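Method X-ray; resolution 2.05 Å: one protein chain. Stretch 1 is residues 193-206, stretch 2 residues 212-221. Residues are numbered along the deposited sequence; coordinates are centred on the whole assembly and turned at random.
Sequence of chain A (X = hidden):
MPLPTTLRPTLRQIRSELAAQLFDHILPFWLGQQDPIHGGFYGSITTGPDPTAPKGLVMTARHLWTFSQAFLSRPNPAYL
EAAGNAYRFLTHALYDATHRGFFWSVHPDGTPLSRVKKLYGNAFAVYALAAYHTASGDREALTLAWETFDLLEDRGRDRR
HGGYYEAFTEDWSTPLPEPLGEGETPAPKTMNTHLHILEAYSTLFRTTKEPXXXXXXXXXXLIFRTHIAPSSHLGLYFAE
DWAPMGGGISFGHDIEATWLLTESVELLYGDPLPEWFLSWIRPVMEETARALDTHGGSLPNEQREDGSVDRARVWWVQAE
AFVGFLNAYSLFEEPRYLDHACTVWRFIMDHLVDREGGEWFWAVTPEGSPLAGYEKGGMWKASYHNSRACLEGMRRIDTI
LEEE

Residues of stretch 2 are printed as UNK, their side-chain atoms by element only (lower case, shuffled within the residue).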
# COMPACT_ATOMS: atom_id res chain seq x y z
N THR A 193 1.65 -8.84 -5.44
CA THR A 193 3.06 -8.50 -5.59
C THR A 193 3.29 -7.61 -6.81
O THR A 193 4.10 -6.68 -6.77
CB THR A 193 3.89 -9.77 -5.68
OG1 THR A 193 3.91 -10.41 -4.39
CG2 THR A 193 5.30 -9.45 -6.10
N HIS A 194 2.57 -7.86 -7.90
CA HIS A 194 2.75 -7.03 -9.08
C HIS A 194 2.31 -5.59 -8.81
O HIS A 194 2.98 -4.65 -9.25
CB HIS A 194 2.02 -7.63 -10.27
CG HIS A 194 2.78 -8.73 -10.93
ND1 HIS A 194 2.76 -10.03 -10.46
CD2 HIS A 194 3.66 -8.72 -11.95
CE1 HIS A 194 3.55 -10.78 -11.21
NE2 HIS A 194 4.11 -10.01 -12.12
N LEU A 195 1.23 -5.41 -8.05
CA LEU A 195 0.73 -4.06 -7.78
C LEU A 195 1.73 -3.29 -6.95
O LEU A 195 1.95 -2.09 -7.16
CB LEU A 195 -0.62 -4.12 -7.07
CG LEU A 195 -1.24 -2.77 -6.66
CD1 LEU A 195 -1.64 -2.04 -7.92
CD2 LEU A 195 -2.46 -2.91 -5.76
N HIS A 196 2.36 -3.93 -5.97
CA HIS A 196 3.23 -3.12 -5.13
C HIS A 196 4.60 -2.91 -5.76
O HIS A 196 5.31 -1.97 -5.37
CB HIS A 196 3.29 -3.73 -3.73
CG HIS A 196 2.02 -3.50 -2.97
ND1 HIS A 196 1.77 -2.32 -2.29
CD2 HIS A 196 0.90 -4.25 -2.84
CE1 HIS A 196 0.58 -2.38 -1.74
NE2 HIS A 196 0.02 -3.53 -2.07
N ILE A 197 4.96 -3.70 -6.75
CA ILE A 197 6.15 -3.37 -7.52
C ILE A 197 5.90 -2.13 -8.36
O ILE A 197 6.72 -1.20 -8.41
CB ILE A 197 6.60 -4.56 -8.38
CG1 ILE A 197 7.22 -5.64 -7.49
CG2 ILE A 197 7.64 -4.08 -9.40
CD1 ILE A 197 7.02 -7.06 -8.03
N LEU A 198 4.75 -2.09 -9.03
CA LEU A 198 4.35 -0.87 -9.71
C LEU A 198 4.40 0.31 -8.75
O LEU A 198 4.97 1.36 -9.06
CB LEU A 198 2.95 -1.05 -10.29
CG LEU A 198 2.32 0.20 -10.90
CD1 LEU A 198 2.96 0.54 -12.24
CD2 LEU A 198 0.81 0.04 -11.03
N GLU A 199 3.87 0.12 -7.54
CA GLU A 199 3.79 1.21 -6.57
C GLU A 199 5.17 1.75 -6.24
O GLU A 199 5.40 2.97 -6.26
CB GLU A 199 3.07 0.72 -5.31
CG GLU A 199 3.22 1.59 -4.07
CD GLU A 199 2.69 0.90 -2.82
OE1 GLU A 199 3.29 -0.11 -2.37
OE2 GLU A 199 1.65 1.33 -2.30
N ALA A 200 6.11 0.84 -5.96
CA ALA A 200 7.50 1.22 -5.72
C ALA A 200 8.07 1.99 -6.90
O ALA A 200 8.77 2.99 -6.72
CB ALA A 200 8.34 -0.03 -5.44
N TYR A 201 7.83 1.50 -8.11
CA TYR A 201 8.53 2.03 -9.28
C TYR A 201 8.04 3.43 -9.63
O TYR A 201 8.85 4.30 -9.95
CB TYR A 201 8.36 1.10 -10.48
CG TYR A 201 9.21 -0.16 -10.39
CD1 TYR A 201 9.94 -0.46 -9.24
CD2 TYR A 201 9.30 -1.03 -11.46
CE1 TYR A 201 10.72 -1.61 -9.16
CE2 TYR A 201 10.09 -2.22 -11.39
CZ TYR A 201 10.80 -2.48 -10.24
OH TYR A 201 11.59 -3.63 -10.15
N SER A 202 6.72 3.66 -9.58
CA SER A 202 6.20 5.02 -9.73
C SER A 202 6.97 6.00 -8.86
O SER A 202 7.39 7.07 -9.33
CB SER A 202 4.70 5.08 -9.41
OG SER A 202 3.92 4.40 -10.38
N THR A 203 7.21 5.64 -7.60
CA THR A 203 7.89 6.52 -6.66
C THR A 203 9.40 6.59 -6.94
O THR A 203 10.01 7.66 -6.83
CB THR A 203 7.59 6.05 -5.22
OG1 THR A 203 6.24 6.39 -4.88
CG2 THR A 203 8.52 6.70 -4.18
N LEU A 204 10.03 5.46 -7.32
CA LEU A 204 11.44 5.52 -7.71
C LEU A 204 11.61 6.37 -8.97
O LEU A 204 12.57 7.15 -9.07
CB LEU A 204 11.99 4.10 -7.92
CG LEU A 204 13.49 3.98 -8.28
CD1 LEU A 204 14.38 4.57 -7.18
CD2 LEU A 204 13.91 2.56 -8.65
N PHE A 205 10.66 6.28 -9.90
CA PHE A 205 10.71 7.13 -11.09
C PHE A 205 10.45 8.60 -10.76
O PHE A 205 11.09 9.49 -11.32
CB PHE A 205 9.70 6.64 -12.13
CG PHE A 205 9.68 7.46 -13.40
CD1 PHE A 205 10.69 7.35 -14.33
CD2 PHE A 205 8.63 8.34 -13.64
CE1 PHE A 205 10.67 8.10 -15.49
CE2 PHE A 205 8.60 9.10 -14.79
CZ PHE A 205 9.62 8.98 -15.72
N ARG A 206 9.48 8.87 -9.88
CA ARG A 206 9.26 10.24 -9.45
C ARG A 206 10.53 10.82 -8.82
O ARG A 206 10.87 11.99 -9.05
CB ARG A 206 8.11 10.32 -8.45
CG ARG A 206 7.92 11.74 -7.90
CD ARG A 206 6.73 11.85 -6.92
NE ARG A 206 5.47 11.96 -7.64
CZ ARG A 206 4.61 10.97 -7.81
NH1 ARG A 206 4.87 9.77 -7.28
NH2 ARG A 206 3.49 11.18 -8.49
N UNK A 212 14.87 3.72 -17.18
CA UNK A 212 14.74 2.27 -17.01
C UNK A 212 13.58 1.94 -16.07
O UNK A 212 12.87 0.96 -16.27
n UNK A 212 17.50 -0.65 -17.00
c UNK A 212 17.61 -1.20 -15.79
n UNK A 212 16.98 -2.33 -15.52
c UNK A 212 17.17 1.75 -17.53
c UNK A 212 18.16 0.60 -17.40
n UNK A 212 18.35 -0.61 -14.85
c UNK A 212 16.05 1.67 -16.51
N UNK A 213 13.36 2.78 -15.07
CA UNK A 213 12.18 2.61 -14.24
C UNK A 213 10.92 2.81 -15.07
O UNK A 213 9.97 2.02 -14.98
c UNK A 213 13.62 3.67 -12.55
c UNK A 213 11.27 3.03 -11.91
c UNK A 213 12.21 3.56 -13.03
N UNK A 214 10.89 3.86 -15.90
CA UNK A 214 9.67 4.15 -16.66
C UNK A 214 9.34 3.01 -17.59
O UNK A 214 8.16 2.68 -17.80
n UNK A 214 10.39 8.99 -19.15
c UNK A 214 9.80 5.46 -17.46
n UNK A 214 8.34 10.01 -19.22
n UNK A 214 8.51 7.75 -19.63
c UNK A 214 9.24 6.49 -19.76
c UNK A 214 8.83 5.51 -18.67
c UNK A 214 9.08 8.92 -19.33
N UNK A 215 10.37 2.38 -18.16
CA UNK A 215 10.16 1.25 -19.05
C UNK A 215 9.61 0.05 -18.29
O UNK A 215 8.70 -0.63 -18.78
c UNK A 215 11.82 2.03 -20.79
c UNK A 215 13.22 1.93 -21.39
o UNK A 215 14.02 1.08 -20.95
o UNK A 215 13.51 2.73 -22.31
c UNK A 215 11.47 0.93 -19.77
N UNK A 216 10.14 -0.23 -17.09
CA UNK A 216 9.55 -1.29 -16.27
C UNK A 216 8.10 -0.97 -15.92
O UNK A 216 7.24 -1.87 -15.90
c UNK A 216 10.38 -1.51 -15.01
N UNK A 217 7.80 0.31 -15.67
CA UNK A 217 6.42 0.75 -15.43
C UNK A 217 5.52 0.45 -16.62
O UNK A 217 4.43 -0.11 -16.46
c UNK A 217 6.40 2.25 -15.10
c UNK A 217 6.95 2.57 -13.72
s UNK A 217 7.30 4.32 -13.49
c UNK A 217 5.65 5.05 -13.35
N UNK A 218 5.96 0.79 -17.83
CA UNK A 218 5.22 0.42 -19.04
C UNK A 218 4.92 -1.07 -19.06
O UNK A 218 3.76 -1.48 -19.21
o UNK A 218 8.01 2.02 -22.12
o UNK A 218 6.50 3.57 -22.44
c UNK A 218 6.39 2.29 -20.40
c UNK A 218 6.99 2.65 -21.76
c UNK A 218 6.03 0.80 -20.28
N UNK A 219 5.96 -1.90 -18.90
CA UNK A 219 5.76 -3.35 -18.85
C UNK A 219 4.65 -3.71 -17.86
O UNK A 219 3.74 -4.47 -18.17
c UNK A 219 6.92 -5.52 -18.33
c UNK A 219 6.48 -7.58 -18.98
c UNK A 219 7.06 -4.04 -18.45
n UNK A 219 6.49 -6.32 -19.37
c UNK A 219 7.17 -6.36 -17.29
n UNK A 219 6.89 -7.64 -17.73
N UNK A 220 4.73 -3.15 -16.64
CA UNK A 220 3.75 -3.47 -15.60
C UNK A 220 2.34 -3.07 -16.02
O UNK A 220 1.38 -3.80 -15.75
c UNK A 220 5.23 -3.58 -13.51
c UNK A 220 5.94 -2.75 -12.47
c UNK A 220 4.15 -2.80 -14.28
c UNK A 220 4.63 -4.84 -12.89
N UNK A 221 2.20 -1.92 -16.68
CA UNK A 221 0.88 -1.47 -17.11
C UNK A 221 0.28 -2.47 -18.09
O UNK A 221 -0.91 -2.81 -18.01
c UNK A 221 2.27 1.94 -16.81
c UNK A 221 1.18 0.96 -16.56
c UNK A 221 0.94 -0.04 -17.69
c UNK A 221 -0.38 0.32 -18.34

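Position 212 carries three carbons, a nitrogen, and a carbon bearing two more nitrogens, a guanidinium on an unbranched chain. Its CA-to-CB bond points away from stretch 1, and no side-chain atom is in contact with stretch 1. It is Arg 212.

Position 213 has three carbons, forked at CB, which points toward stretch 1. One branch carbon lies 3.4 Å from Tyr 201 O and 3.8 Å from Tyr 201 CB; the other reaches Leu 204 CD2 at 4.1 Å. This is Val 213, and the branch near Tyr 201 is CG1, which also lies 3.9 Å from Phe 205 CB.

Position 214 repeats the guanidinium pattern, but its CB points sideways and sits 3.4 Å from Phe 205 CE1. The planar group turns one face to Phe 205 CZ. It is Arg 214.

Position 215 has three carbons, the third carrying two oxygens, all out of reach of stretch 1: Glu 215.

At 216 a lone CB points toward stretch 1 and lies 3.7 Å from Tyr 201 CE2. A single carbon defines Ala 216.

Position 217 is an unbranched chain of two carbons, sulfur and a terminal carbon. The sulfur lies 3.6 Å from Phe 205 CB, and the terminal carbon 3.5 Å from Ser 202 OG. This is Met 217. Its SD is 4.7 Å from the centroid of the Phe 205 ring (CG, CD1, CD2, CE1, CE2, CZ), 41° off the normal, an oblique sulfur-aromatic approach.

Position 218 again shows a carboxylate after two carbons, with CB directed away: Glu 218.

Position 219 has one carbon leading to a five-membered ring with two nitrogens. It makes no contact with stretch 1 and is His 219.

Position 220 has four carbons, forked at the second, with CB pointing toward stretch 1. One terminal carbon lies 3.8 Å from Ile 197 CG2 and 3.7 Å from Leu 198 N; the other approaches His 194 O at 4.0 Å. It is Leu 220.

Position 221 also has four carbons, but forks at CB, with one arm two carbons long. It is Ile 221; CB points away, although the side-chain end comes nearer.

The helices run roughly antiparallel at 151°, their axes approaching to 9.0 Å, and bury 627 Å² in total. No hydrogen bond crosses between them, so the contact rests on packing. Tyr 201 enters a hole formed by Val 213, Ala 216, Met 217 and Leu 220; reciprocally, Leu 220 fits among His 194, Ile 197, Leu 198 and Tyr 201. Val 213 and Met 217 extend this packing to Phe 205.

Stretch 2, residues 212-221: RVREAMEHLI
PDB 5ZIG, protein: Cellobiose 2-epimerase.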